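PDB 5DIY: hyaluronidase from Thermobaculum terrenum, which probably removes O-linked N-acetylglucosamine from proteins by hydrolysis, as a family 84 glycoside hydrolase with hexosaminidase activity. Local coordinates for residues R373-E378 with F432-C437; P318-Y323 with C437-R442; F144-L149 with R183-I188; N170-E175 with T204-E209. All blocks are in the same frame, centred on the assembly; numbering follows the deposited sequence.

Interaction 1. Residues R373-E378 with F432-C437; sequences RPWLEE and FRTRVC
Glu378 grips the 432-437 loop by two backbone N-H groups and a threonine hydroxyl: a buried carboxylate on helix 373-398 receives the link between helices 412-428 and 440-451, within the helical region that follows the TIM barrel. OE1 of Glu378 takes two bonds, 2.8 Å from Thr434 N on its syn lone pair and 2.7 Å from Thr434 OG1 on the anti side. OE2 accepts from Arg433 N at 2.9 Å. One bond back from the carboxylate, Glu378 CG lies over one face of the Phe432 ring, the carboxylate stacked on the ring with the planes 15° from parallel. An alanine in place of Glu378 would probably leave the N-H groups of Arg433 and Thr434 and the Thr434 hydroxyl without this acceptor and uncover that face of Phe432. Val436 CG1 packs on Glu378 CB at 3.8 Å. Trp375, whose NE1 bonds to Pro233 O, offers its indole face to Thr434: methyl CG2 stands 3.6 Å from the centroid of the five-membered ring, 7° off its normal.

Interaction 2. Residues P318-Y323 with C437-R442; sequences PEEPAY and CGDVVR
Glu320 and Gly438 bring the two backbones together, their CA atoms 6.0 Å apart, just where each segment is about to enter a helix: Pro321 is the N-cap residue of helix 322-336 and Asp439 that of helix 440-451. Glu320 reaches across with a bent side chain, CD turned back at chi2 (-69°), and its OE1 accepts from Asp439 N at 2.8 Å through the syn lone pair, with an N-H...O angle of 150°. The same oxygen lies 3.5 Å from Val440 CG2, a methyl that also packs against Pro321 CD at 3.7 Å. Gly438 has a positive phi, and a CB on it would run into Glu320 OE1 and Pro321 CD, so the close approach depends on the missing side chain. Beyond the bond, a water donates to Glu320 OE2 at 2.8 Å and to Asp439 OD2 at 2.9 Å, joining two acids whose oxygens OE1 and OD2 stay 4.5 Å apart. A leucine in place of Glu320 would probably leave Asp439 N without this acceptor and the water without one of its two anchors. Asp439 OD1 is paired with Arg442 NE at 2.7 Å, and that positive charge, together with the bridging water, probably eases the repulsion between the two carboxylates.

Interaction 3. Residues F144-L149 with R183-I188; sequences FLTRVL and RLPKNI
Ile188, Leu145 and Leu149 bury the most surface here, and they do it with methyl and methylene groups; no hydrogen bond crosses between the segments. Leu149 and Ile188 slide past each other in opposite directions, Leu149 CD2 resting 3.8 Å from Ile188 CG1. Leu149 CG, anti to the backbone N (chi1 -174°), carries the branch toward the loop, and Leu149 CD2 also meets Pro185 CB at 4.1 Å. One turn earlier on the helix, Leu145 meets Leu184 obliquely, CD1 to CD2 at 3.7 Å, while Ile188 CD1 lies 4.0 Å from Leu145 O. Thr146 OG1 sits 3.3 Å from Pro185 CD, its polar need met by Ala142 O in its own helix. Pro185 opens a type I turn closed by Ile188 N bonding to Pro185 O at 3.1 Å. Met163 of strand 160-164 touches both Leu145 and Leu184. This is the layering of a TIM barrel: an outer helix, 137-153, packed against the loop that carries helix 175-183 into the next parallel strand, 189-192.

Interaction 4. Residues N170-E175 with T204-E209; sequences NDPNLE and TSHMQE
Pro172 lies obliquely across both His206 and Glu209, one turn apart on helix 204-214, and its ring carries much of the contact. Pro172 CG rests 3.7 Å from Glu209 CB, so the proline meets the aliphatic root of the glutamate, while Pro172 CD comes within 4.2 Å of His206 CE1. The imidazole is swung out with CG anti to the backbone N (chi1 -175°), and Asn170 O faces its edge in the ring plane, 3.5 Å from CE1. The His206 ring also meets that of Trp192, the planes about 40° apart. Asn173 and Glu209 cross at about a right angle, amide and carboxylate planes 62° apart, with Asn173 OD1 3.6 Å from Glu209 OE2. The 170-175 segment keeps its own shape through an Asx turn, Asp171 OD1 accepting from Asn173 N at 3.0 Å, and a type I turn from Asp171 to Leu174. Pro172 O adds a bond to Ser213 OG further along helix 204-214. The contact is thus mostly van der Waals packing round Pro172, with a carbonyl oxygen set against the polarised C-H edge of the imidazole and no hydrogen bond; the acceptor oxygens of Asn173 and Glu209 would be expected to repel mildly.

Along the chain, interactions 3 and 4 come first, their segments alternating without touching; both lie in the TIM barrel, on its outer helices and connecting loops, with centres 21 Å apart and nearest atoms about 9 Å apart. Interaction 2 opens next, at 318-323, and closes last, at 437-442, so interaction 1 falls between, up to the shared Cys437. Their centres are about 13 Å apart in the helical region, where 432-442 is held first by helix 373-398, then by the residues that lead into helix 322-336; Arg435 NH1 comes 4.1 Å from Glu320 OE2. Interactions 1 and 3 have centres about 46 Å apart. One pair thus packs the sugar-binding barrel, the other the helices beyond it.

Interaction 1. Residues R373-E378 with F432-C437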
loop_
_atom_site.group_PDB
_atom_site.type_symbol
_atom_site.label_atom_id
_atom_site.label_comp_id
_atom_site.label_asym_id
_atom_site.label_seq_id
_atom_site.Cartn_x
_atom_site.Cartn_y
_atom_site.Cartn_z
ATOM N N ARG C 373 6.842 -14.283 -3.681
ATOM C CA ARG C 373 7.294 -15.576 -3.157
ATOM C C ARG C 373 7.333 -15.670 -1.626
ATOM O O ARG C 373 6.956 -16.709 -1.080
ATOM C CB ARG C 373 8.663 -15.963 -3.737
ATOM C CG ARG C 373 9.079 -17.404 -3.468
ATOM C CD ARG C 373 10.566 -17.618 -3.696
ATOM N NE ARG C 373 10.895 -17.702 -5.117
ATOM C CZ ARG C 373 12.122 -17.603 -5.634
ATOM N NH1 ARG C 373 13.190 -17.392 -4.863
ATOM N NH2 ARG C 373 12.279 -17.703 -6.951
ATOM N N PRO C 374 7.788 -14.604 -0.927
ATOM C CA PRO C 374 7.781 -14.669 0.543
ATOM C C PRO C 374 6.396 -14.908 1.154
ATOM O O PRO C 374 6.292 -15.566 2.192
ATOM C CB PRO C 374 8.321 -13.298 0.959
ATOM C CG PRO C 374 9.153 -12.868 -0.194
ATOM C CD PRO C 374 8.421 -13.361 -1.402
ATOM N N TRP C 375 5.358 -14.394 0.498
ATOM C CA TRP C 375 3.985 -14.592 0.942
ATOM C C TRP C 375 3.529 -16.012 0.628
ATOM O O TRP C 375 2.859 -16.627 1.450
ATOM C CB TRP C 375 3.046 -13.544 0.325
ATOM C CG TRP C 375 3.232 -12.180 0.926
ATOM C CD1 TRP C 375 2.565 -11.664 2.001
ATOM C CD2 TRP C 375 4.155 -11.164 0.506
ATOM N NE1 TRP C 375 3.006 -10.394 2.272
ATOM C CE2 TRP C 375 3.985 -10.063 1.373
ATOM C CE3 TRP C 375 5.098 -11.072 -0.525
ATOM C CZ2 TRP C 375 4.723 -8.879 1.237
ATOM C CZ3 TRP C 375 5.839 -9.895 -0.655
ATOM C CH2 TRP C 375 5.646 -8.818 0.225
ATOM N N LEU C 376 3.901 -16.529 -0.545
ATOM C CA LEU C 376 3.627 -17.932 -0.904
ATOM C C LEU C 376 4.284 -18.931 0.054
ATOM O O LEU C 376 3.656 -19.905 0.457
ATOM C CB LEU C 376 4.074 -18.239 -2.337
ATOM C CG LEU C 376 3.284 -17.620 -3.493
ATOM C CD1 LEU C 376 4.034 -17.818 -4.805
ATOM C CD2 LEU C 376 1.886 -18.215 -3.586
ATOM N N GLU C 377 5.542 -18.679 0.414
ATOM C CA GLU C 377 6.284 -19.555 1.323
ATOM C C GLU C 377 5.624 -19.654 2.693
ATOM O O GLU C 377 5.403 -20.755 3.202
ATOM C CB GLU C 377 7.733 -19.074 1.483
ATOM C CG GLU C 377 8.616 -19.373 0.275
ATOM C CD GLU C 377 10.011 -18.761 0.374
ATOM O OE1 GLU C 377 10.314 -18.073 1.370
ATOM O OE2 GLU C 377 10.815 -18.962 -0.561
ATOM N N GLU C 378 5.312 -18.502 3.284
ATOM C CA GLU C 378 4.640 -18.473 4.584
ATOM C C GLU C 378 3.184 -18.966 4.519
ATOM O O GLU C 378 2.700 -19.547 5.483
ATOM C CB GLU C 378 4.773 -17.097 5.247
ATOM C CG GLU C 378 6.096 -16.980 5.994
ATOM C CD GLU C 378 6.517 -15.569 6.350
ATOM O OE1 GLU C 378 5.667 -14.655 6.438
ATOM O OE2 GLU C 378 7.722 -15.374 6.580
ATOM N N PHE C 432 7.773 -14.847 11.432
ATOM C CA PHE C 432 7.306 -14.706 10.047
ATOM C C PHE C 432 7.451 -13.254 9.605
ATOM O O PHE C 432 7.188 -12.350 10.381
ATOM C CB PHE C 432 5.844 -15.178 9.887
ATOM C CG PHE C 432 5.679 -16.677 9.721
ATOM C CD1 PHE C 432 6.697 -17.582 10.051
ATOM C CD2 PHE C 432 4.473 -17.188 9.249
ATOM C CE1 PHE C 432 6.506 -18.950 9.903
ATOM C CE2 PHE C 432 4.285 -18.553 9.092
ATOM C CZ PHE C 432 5.302 -19.435 9.423
ATOM N N ARG C 433 7.904 -13.060 8.371
ATOM C CA ARG C 433 8.152 -11.730 7.804
ATOM C C ARG C 433 6.907 -11.092 7.186
ATOM O O ARG C 433 6.848 -9.864 7.065
ATOM C CB ARG C 433 9.240 -11.803 6.729
ATOM C CG ARG C 433 10.602 -12.292 7.217
ATOM C CD ARG C 433 11.307 -13.058 6.108
ATOM N NE ARG C 433 12.733 -13.270 6.351
ATOM C CZ ARG C 433 13.533 -14.018 5.585
ATOM N NH1 ARG C 433 13.061 -14.653 4.507
ATOM N NH2 ARG C 433 14.823 -14.134 5.896
ATOM N N THR C 434 5.934 -11.908 6.777
ATOM C CA THR C 434 4.722 -11.402 6.125
ATOM C C THR C 434 3.499 -11.516 7.015
ATOM O O THR C 434 3.509 -12.226 8.025
ATOM C CB THR C 434 4.407 -12.137 4.811
ATOM O OG1 THR C 434 3.770 -13.392 5.082
ATOM C CG2 THR C 434 5.660 -12.339 3.961
ATOM N N ARG C 435 2.442 -10.821 6.603
ATOM C CA ARG C 435 1.153 -10.839 7.289
ATOM C C ARG C 435 0.132 -11.698 6.527
ATOM O O ARG C 435 -1.078 -11.448 6.597
ATOM C CB ARG C 435 0.647 -9.397 7.469
ATOM C CG ARG C 435 -0.523 -9.261 8.441
ATOM C CD ARG C 435 -0.285 -8.297 9.587
ATOM N NE ARG C 435 -0.743 -6.940 9.307
ATOM C CZ ARG C 435 -1.620 -6.218 10.020
ATOM N NH1 ARG C 435 -2.226 -6.681 11.110
ATOM N NH2 ARG C 435 -1.891 -4.984 9.620
ATOM N N VAL C 436 0.610 -12.713 5.804
ATOM C CA VAL C 436 -0.290 -13.664 5.142
ATOM C C VAL C 436 -1.105 -14.419 6.201
ATOM O O VAL C 436 -0.571 -14.815 7.234
ATOM C CB VAL C 436 0.468 -14.630 4.193
ATOM C CG1 VAL C 436 1.328 -15.629 4.953
ATOM C CG2 VAL C 436 -0.503 -15.348 3.266
ATOM N N CYS C 437 -2.405 -14.550 5.942
ATOM C CA CYS C 437 -3.396 -15.126 6.869
ATOM C C CYS C 437 -3.635 -14.304 8.146
ATOM O O CYS C 437 -4.287 -14.787 9.080
ATOM C CB CYS C 437 -3.056 -16.583 7.227
ATOM S SG CYS C 437 -2.675 -17.650 5.820
#

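Interaction 2. Residues P318-Y323 with C437-R442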
loop_
_atom_site.group_PDB
_atom_site.type_symbol
_atom_site.label_atom_id
_atom_site.label_comp_id
_atom_site.label_asym_id
_atom_site.label_seq_id
_atom_site.Cartn_x
_atom_site.Cartn_y
_atom_site.Cartn_z
ATOM N N PRO C 318 -9.088 -3.204 6.424
ATOM C CA PRO C 318 -8.206 -3.262 7.591
ATOM C C PRO C 318 -8.445 -4.430 8.569
ATOM O O PRO C 318 -7.571 -4.710 9.383
ATOM C CB PRO C 318 -8.470 -1.922 8.285
ATOM C CG PRO C 318 -9.877 -1.591 7.919
ATOM C CD PRO C 318 -10.058 -2.099 6.520
ATOM N N GLU C 319 -9.587 -5.110 8.488
ATOM C CA GLU C 319 -9.920 -6.160 9.470
ATOM C C GLU C 319 -9.118 -7.432 9.216
ATOM O O GLU C 319 -8.499 -7.604 8.161
ATOM C CB GLU C 319 -11.420 -6.490 9.444
ATOM C CG GLU C 319 -12.366 -5.306 9.641
ATOM C CD GLU C 319 -12.130 -4.522 10.918
ATOM O OE1 GLU C 319 -11.726 -5.121 11.938
ATOM O OE2 GLU C 319 -12.358 -3.291 10.905
ATOM N N GLU C 320 -9.140 -8.336 10.186
ATOM C CA GLU C 320 -8.511 -9.642 10.015
ATOM C C GLU C 320 -9.229 -10.370 8.871
ATOM O O GLU C 320 -10.421 -10.158 8.682
ATOM C CB GLU C 320 -8.550 -10.440 11.317
ATOM C CG GLU C 320 -7.537 -9.954 12.344
ATOM C CD GLU C 320 -6.098 -10.244 11.923
ATOM O OE1 GLU C 320 -5.676 -11.419 11.968
ATOM O OE2 GLU C 320 -5.389 -9.296 11.529
ATOM N N PRO C 321 -8.499 -11.176 8.068
ATOM C CA PRO C 321 -9.108 -11.809 6.886
ATOM C C PRO C 321 -10.452 -12.474 7.180
ATOM O O PRO C 321 -10.530 -13.357 8.033
ATOM C CB PRO C 321 -8.057 -12.835 6.468
ATOM C CG PRO C 321 -6.760 -12.204 6.862
ATOM C CD PRO C 321 -7.041 -11.400 8.108
ATOM N N ALA C 322 -11.498 -12.031 6.479
ATOM C CA ALA C 322 -12.880 -12.347 6.866
ATOM C C ALA C 322 -13.245 -13.811 6.634
ATOM O O ALA C 322 -13.845 -14.445 7.506
ATOM C CB ALA C 322 -13.865 -11.427 6.155
ATOM N N TYR C 323 -12.863 -14.349 5.475
ATOM C CA TYR C 323 -13.181 -15.738 5.138
ATOM C C TYR C 323 -12.646 -16.715 6.189
ATOM O O TYR C 323 -13.390 -17.555 6.691
ATOM C CB TYR C 323 -12.664 -16.103 3.736
ATOM C CG TYR C 323 -12.919 -17.546 3.327
ATOM C CD1 TYR C 323 -12.055 -18.568 3.733
ATOM C CD2 TYR C 323 -14.011 -17.889 2.535
ATOM C CE1 TYR C 323 -12.273 -19.882 3.363
ATOM C CE2 TYR C 323 -14.240 -19.205 2.165
ATOM C CZ TYR C 323 -13.366 -20.198 2.582
ATOM O OH TYR C 323 -13.570 -21.510 2.219
ATOM N N CYS C 437 -2.405 -14.550 5.942
ATOM C CA CYS C 437 -3.396 -15.126 6.869
ATOM C C CYS C 437 -3.635 -14.304 8.146
ATOM O O CYS C 437 -4.287 -14.787 9.080
ATOM C CB CYS C 437 -3.056 -16.583 7.227
ATOM S SG CYS C 437 -2.675 -17.650 5.820
ATOM N N GLY C 438 -3.163 -13.055 8.174
ATOM C CA GLY C 438 -3.159 -12.252 9.395
ATOM C C GLY C 438 -2.647 -13.043 10.583
ATOM O O GLY C 438 -1.697 -13.831 10.459
ATOM N N ASP C 439 -3.300 -12.850 11.726
ATOM C CA ASP C 439 -3.127 -13.716 12.885
ATOM C C ASP C 439 -4.289 -14.707 13.040
ATOM O O ASP C 439 -4.482 -15.284 14.103
ATOM C CB ASP C 439 -2.961 -12.851 14.130
ATOM C CG ASP C 439 -1.647 -12.093 14.122
ATOM O OD1 ASP C 439 -0.588 -12.716 14.349
ATOM O OD2 ASP C 439 -1.668 -10.883 13.863
ATOM N N VAL C 440 -5.038 -14.940 11.966
ATOM C CA VAL C 440 -6.245 -15.762 12.046
ATOM C C VAL C 440 -5.861 -17.239 12.202
ATOM O O VAL C 440 -6.387 -17.925 13.073
ATOM C CB VAL C 440 -7.160 -15.579 10.815
ATOM C CG1 VAL C 440 -8.430 -16.410 10.968
ATOM C CG2 VAL C 440 -7.509 -14.106 10.616
ATOM N N VAL C 441 -4.938 -17.716 11.375
ATOM C CA VAL C 441 -4.474 -19.103 11.484
ATOM C C VAL C 441 -3.703 -19.266 12.793
ATOM O O VAL C 441 -3.923 -20.230 13.522
ATOM C CB VAL C 441 -3.642 -19.543 10.264
ATOM C CG1 VAL C 441 -3.112 -20.962 10.448
ATOM C CG2 VAL C 441 -4.486 -19.477 9.004
ATOM N N ARG C 442 -2.838 -18.301 13.108
ATOM C CA ARG C 442 -2.127 -18.280 14.393
ATOM C C ARG C 442 -3.065 -18.496 15.575
ATOM O O ARG C 442 -2.863 -19.428 16.369
ATOM C CB ARG C 442 -1.377 -16.961 14.578
ATOM C CG ARG C 442 -0.446 -16.919 15.780
ATOM C CD ARG C 442 -0.000 -15.496 16.081
ATOM N NE ARG C 442 0.798 -14.963 14.982
ATOM C CZ ARG C 442 2.091 -15.210 14.778
ATOM N NH1 ARG C 442 2.782 -15.980 15.607
ATOM N NH2 ARG C 442 2.703 -14.669 13.727
HETATM O O HOH W 1 -2.614 -9.604 11.484
#

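Interaction 3. Residues F144-L149 with R183-I188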
loop_
_atom_site.group_PDB
_atom_site.type_symbol
_atom_site.label_atom_id
_atom_site.label_comp_id
_atom_site.label_asym_id
_atom_site.label_seq_id
_atom_site.Cartn_x
_atom_site.Cartn_y
_atom_site.Cartn_z
ATOM N N PHE C 144 7.055 31.090 -1.457
ATOM C CA PHE C 144 8.100 30.365 -2.174
ATOM C C PHE C 144 7.580 29.809 -3.501
ATOM O O PHE C 144 8.200 30.004 -4.547
ATOM C CB PHE C 144 8.659 29.230 -1.320
ATOM C CG PHE C 144 9.806 28.510 -1.960
ATOM C CD1 PHE C 144 11.064 29.082 -1.984
ATOM C CD2 PHE C 144 9.630 27.261 -2.548
ATOM C CE1 PHE C 144 12.137 28.427 -2.570
ATOM C CE2 PHE C 144 10.695 26.598 -3.136
ATOM C CZ PHE C 144 11.951 27.182 -3.148
ATOM N N LEU C 145 6.442 29.124 -3.450
ATOM C CA LEU C 145 5.884 28.488 -4.650
ATOM C C LEU C 145 5.440 29.510 -5.691
ATOM O O LEU C 145 5.631 29.290 -6.892
ATOM C CB LEU C 145 4.734 27.540 -4.286
ATOM C CG LEU C 145 5.173 26.292 -3.507
ATOM C CD1 LEU C 145 3.968 25.618 -2.873
ATOM C CD2 LEU C 145 5.941 25.321 -4.397
ATOM N N THR C 146 4.864 30.623 -5.229
ATOM C CA THR C 146 4.523 31.753 -6.105
ATOM C C THR C 146 5.753 32.249 -6.858
ATOM O O THR C 146 5.710 32.404 -8.082
ATOM C CB THR C 146 3.913 32.927 -5.308
ATOM O OG1 THR C 146 2.733 32.482 -4.625
ATOM C CG2 THR C 146 3.555 34.121 -6.241
ATOM N N ARG C 147 6.844 32.470 -6.123
ATOM C CA ARG C 147 8.105 32.944 -6.718
ATOM C C ARG C 147 8.745 31.930 -7.670
ATOM O O ARG C 147 9.320 32.324 -8.689
ATOM C CB ARG C 147 9.110 33.387 -5.642
ATOM C CG ARG C 147 8.826 34.784 -5.106
ATOM C CD ARG C 147 9.919 35.286 -4.179
ATOM N NE ARG C 147 9.874 34.611 -2.882
ATOM C CZ ARG C 147 10.802 33.788 -2.378
ATOM N NH1 ARG C 147 11.928 33.508 -3.025
ATOM N NH2 ARG C 147 10.600 33.248 -1.175
ATOM N N VAL C 148 8.636 30.638 -7.360
ATOM C CA VAL C 148 9.150 29.605 -8.274
ATOM C C VAL C 148 8.334 29.610 -9.575
ATOM O O VAL C 148 8.912 29.545 -10.658
ATOM C CB VAL C 148 9.198 28.188 -7.636
ATOM C CG1 VAL C 148 9.614 27.135 -8.662
ATOM C CG2 VAL C 148 10.158 28.157 -6.445
ATOM N N LEU C 149 7.007 29.712 -9.461
ATOM C CA LEU C 149 6.121 29.749 -10.630
ATOM C C LEU C 149 6.414 30.952 -11.518
ATOM O O LEU C 149 6.603 30.802 -12.729
ATOM C CB LEU C 149 4.642 29.781 -10.212
ATOM C CG LEU C 149 3.610 29.676 -11.349
ATOM C CD1 LEU C 149 3.775 28.378 -12.134
ATOM C CD2 LEU C 149 2.191 29.794 -10.815
ATOM N N ARG C 183 -3.603 31.883 -0.727
ATOM C CA ARG C 183 -2.323 32.481 -1.159
ATOM C C ARG C 183 -1.598 31.784 -2.307
ATOM O O ARG C 183 -0.761 32.413 -2.958
ATOM C CB ARG C 183 -1.380 32.593 0.037
ATOM C CG ARG C 183 -1.961 33.422 1.172
ATOM C CD ARG C 183 -0.895 34.171 1.941
ATOM N NE ARG C 183 -1.496 35.016 2.974
ATOM C CZ ARG C 183 -0.871 35.996 3.631
ATOM N NH1 ARG C 183 0.407 36.293 3.387
ATOM N NH2 ARG C 183 -1.538 36.693 4.547
ATOM N N LEU C 184 -1.879 30.503 -2.555
ATOM C CA LEU C 184 -1.334 29.830 -3.742
ATOM C C LEU C 184 -2.086 30.272 -4.991
ATOM O O LEU C 184 -3.304 30.185 -5.013
ATOM C CB LEU C 184 -1.441 28.298 -3.648
ATOM C CG LEU C 184 -0.428 27.528 -2.806
ATOM C CD1 LEU C 184 -0.798 26.055 -2.813
ATOM C CD2 LEU C 184 0.989 27.717 -3.327
ATOM N N PRO C 185 -1.366 30.708 -6.047
ATOM C CA PRO C 185 -2.013 30.911 -7.353
ATOM C C PRO C 185 -2.850 29.694 -7.760
ATOM O O PRO C 185 -2.415 28.556 -7.556
ATOM C CB PRO C 185 -0.829 31.100 -8.309
ATOM C CG PRO C 185 0.261 31.647 -7.454
ATOM C CD PRO C 185 0.059 31.087 -6.073
ATOM N N LYS C 186 -4.032 29.942 -8.324
ATOM C CA LYS C 186 -5.074 28.907 -8.477
ATOM C C LYS C 186 -4.658 27.729 -9.351
ATOM O O LYS C 186 -5.132 26.614 -9.145
ATOM C CB LYS C 186 -6.378 29.491 -9.051
ATOM C CG LYS C 186 -7.032 30.605 -8.248
ATOM C CD LYS C 186 -7.494 30.171 -6.864
ATOM C CE LYS C 186 -8.173 31.324 -6.136
ATOM N NZ LYS C 186 -7.821 31.363 -4.689
ATOM N N ASN C 187 -3.783 27.981 -10.320
ATOM C CA ASN C 187 -3.338 26.952 -11.250
ATOM C C ASN C 187 -2.183 26.071 -10.738
ATOM O O ASN C 187 -1.755 25.159 -11.445
ATOM C CB ASN C 187 -2.990 27.598 -12.595
ATOM C CG ASN C 187 -4.198 28.279 -13.243
ATOM O OD1 ASN C 187 -5.347 27.853 -13.076
ATOM N ND2 ASN C 187 -3.938 29.337 -14.000
ATOM N N ILE C 188 -1.678 26.349 -9.531
ATOM C CA ILE C 188 -0.794 25.422 -8.831
ATOM C C ILE C 188 -1.673 24.312 -8.251
ATOM O O ILE C 188 -2.620 24.583 -7.505
ATOM C CB ILE C 188 0.030 26.121 -7.721
ATOM C CG1 ILE C 188 0.979 27.143 -8.369
ATOM C CG2 ILE C 188 0.789 25.087 -6.881
ATOM C CD1 ILE C 188 1.937 27.845 -7.426
#

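Interaction 4. Residues N170-E175 with T204-E209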
loop_
_atom_site.group_PDB
_atom_site.type_symbol
_atom_site.label_atom_id
_atom_site.label_comp_id
_atom_site.label_asym_id
_atom_site.label_seq_id
_atom_site.Cartn_x
_atom_site.Cartn_y
_atom_site.Cartn_z
ATOM N N ASN C 170 -6.594 14.076 6.607
ATOM C CA ASN C 170 -7.387 14.229 7.831
ATOM C C ASN C 170 -8.295 15.472 7.802
ATOM O O ASN C 170 -9.342 15.414 7.165
ATOM C CB ASN C 170 -6.494 14.110 9.091
ATOM C CG ASN C 170 -7.283 13.893 10.370
ATOM O OD1 ASN C 170 -8.489 13.655 10.356
ATOM N ND2 ASN C 170 -6.589 13.968 11.493
ATOM N N ASP C 171 -7.912 16.578 8.445
ATOM C CA ASP C 171 -8.823 17.714 8.637
ATOM C C ASP C 171 -8.745 18.668 7.434
ATOM O O ASP C 171 -7.756 19.394 7.293
ATOM C CB ASP C 171 -8.481 18.448 9.947
ATOM C CG ASP C 171 -9.484 19.553 10.311
ATOM O OD1 ASP C 171 -10.376 19.904 9.502
ATOM O OD2 ASP C 171 -9.367 20.077 11.438
ATOM N N PRO C 172 -9.793 18.688 6.578
ATOM C CA PRO C 172 -9.756 19.565 5.404
ATOM C C PRO C 172 -9.997 21.051 5.716
ATOM O O PRO C 172 -9.756 21.890 4.846
ATOM C CB PRO C 172 -10.892 19.022 4.542
ATOM C CG PRO C 172 -11.899 18.555 5.532
ATOM C CD PRO C 172 -11.118 18.050 6.719
ATOM N N ASN C 173 -10.457 21.374 6.929
ATOM C CA ASN C 173 -10.729 22.763 7.323
ATOM C C ASN C 173 -9.641 23.394 8.188
ATOM O O ASN C 173 -9.863 24.436 8.795
ATOM C CB ASN C 173 -12.100 22.842 8.011
ATOM C CG ASN C 173 -13.236 22.513 7.063
ATOM O OD1 ASN C 173 -14.066 21.653 7.343
ATOM N ND2 ASN C 173 -13.266 23.185 5.922
ATOM N N LEU C 174 -8.453 22.790 8.202
ATOM C CA LEU C 174 -7.328 23.300 8.985
ATOM C C LEU C 174 -6.905 24.675 8.466
ATOM O O LEU C 174 -6.963 24.931 7.260
ATOM C CB LEU C 174 -6.154 22.319 8.904
ATOM C CG LEU C 174 -5.008 22.475 9.903
ATOM C CD1 LEU C 174 -5.443 22.032 11.294
ATOM C CD2 LEU C 174 -3.803 21.671 9.439
ATOM N N GLU C 175 -6.497 25.553 9.382
ATOM C CA GLU C 175 -6.125 26.935 9.052
ATOM C C GLU C 175 -5.030 27.003 7.984
ATOM O O GLU C 175 -5.133 27.777 7.029
ATOM C CB GLU C 175 -5.677 27.680 10.317
ATOM C CG GLU C 175 -5.273 29.133 10.100
ATOM C CD GLU C 175 -4.928 29.843 11.398
ATOM O OE1 GLU C 175 -5.861 30.178 12.153
ATOM O OE2 GLU C 175 -3.726 30.074 11.658
ATOM N N THR C 204 -17.054 11.941 -1.947
ATOM C CA THR C 204 -17.296 13.225 -2.614
ATOM C C THR C 204 -17.469 14.326 -1.576
ATOM O O THR C 204 -16.920 15.421 -1.726
ATOM C CB THR C 204 -18.556 13.203 -3.508
ATOM O OG1 THR C 204 -19.703 12.875 -2.716
ATOM C CG2 THR C 204 -18.415 12.191 -4.635
ATOM N N SER C 205 -18.220 14.020 -0.518
ATOM C CA SER C 205 -18.388 14.934 0.614
ATOM C C SER C 205 -17.056 15.414 1.179
ATOM O O SER C 205 -16.883 16.607 1.448
ATOM C CB SER C 205 -19.186 14.256 1.729
ATOM O OG SER C 205 -19.415 15.147 2.805
ATOM N N HIS C 206 -16.121 14.481 1.365
ATOM C CA HIS C 206 -14.809 14.815 1.907
ATOM C C HIS C 206 -14.027 15.709 0.951
ATOM O O HIS C 206 -13.490 16.735 1.368
ATOM C CB HIS C 206 -14.000 13.548 2.227
ATOM C CG HIS C 206 -12.695 13.827 2.901
ATOM N ND1 HIS C 206 -12.622 14.408 4.146
ATOM C CD2 HIS C 206 -11.415 13.616 2.509
ATOM C CE1 HIS C 206 -11.356 14.543 4.494
ATOM N NE2 HIS C 206 -10.603 14.068 3.519
ATOM N N MET C 207 -13.975 15.330 -0.324
ATOM C CA MET C 207 -13.213 16.105 -1.317
ATOM C C MET C 207 -13.865 17.453 -1.660
ATOM O O MET C 207 -13.165 18.374 -2.080
ATOM C CB MET C 207 -12.926 15.276 -2.571
ATOM C CG MET C 207 -12.120 14.004 -2.305
ATOM S SD MET C 207 -10.610 14.215 -1.328
ATOM C CE MET C 207 -9.703 15.332 -2.399
ATOM N N GLN C 208 -15.185 17.555 -1.480
ATOM C CA GLN C 208 -15.905 18.844 -1.517
ATOM C C GLN C 208 -15.356 19.818 -0.487
ATOM O O GLN C 208 -15.093 20.978 -0.806
ATOM C CB GLN C 208 -17.407 18.666 -1.239
ATOM C CG GLN C 208 -18.266 18.369 -2.455
ATOM C CD GLN C 208 -19.744 18.215 -2.115
ATOM O OE1 GLN C 208 -20.134 18.187 -0.943
ATOM N NE2 GLN C 208 -20.577 18.114 -3.145
ATOM N N GLU C 209 -15.195 19.341 0.745
ATOM C CA GLU C 209 -14.648 20.166 1.823
ATOM C C GLU C 209 -13.233 20.614 1.503
ATOM O O GLU C 209 -12.917 21.793 1.628
ATOM C CB GLU C 209 -14.653 19.420 3.154
ATOM C CG GLU C 209 -16.034 19.173 3.724
ATOM C CD GLU C 209 -15.976 18.348 4.994
ATOM O OE1 GLU C 209 -15.826 17.110 4.894
ATOM O OE2 GLU C 209 -16.066 18.939 6.090
#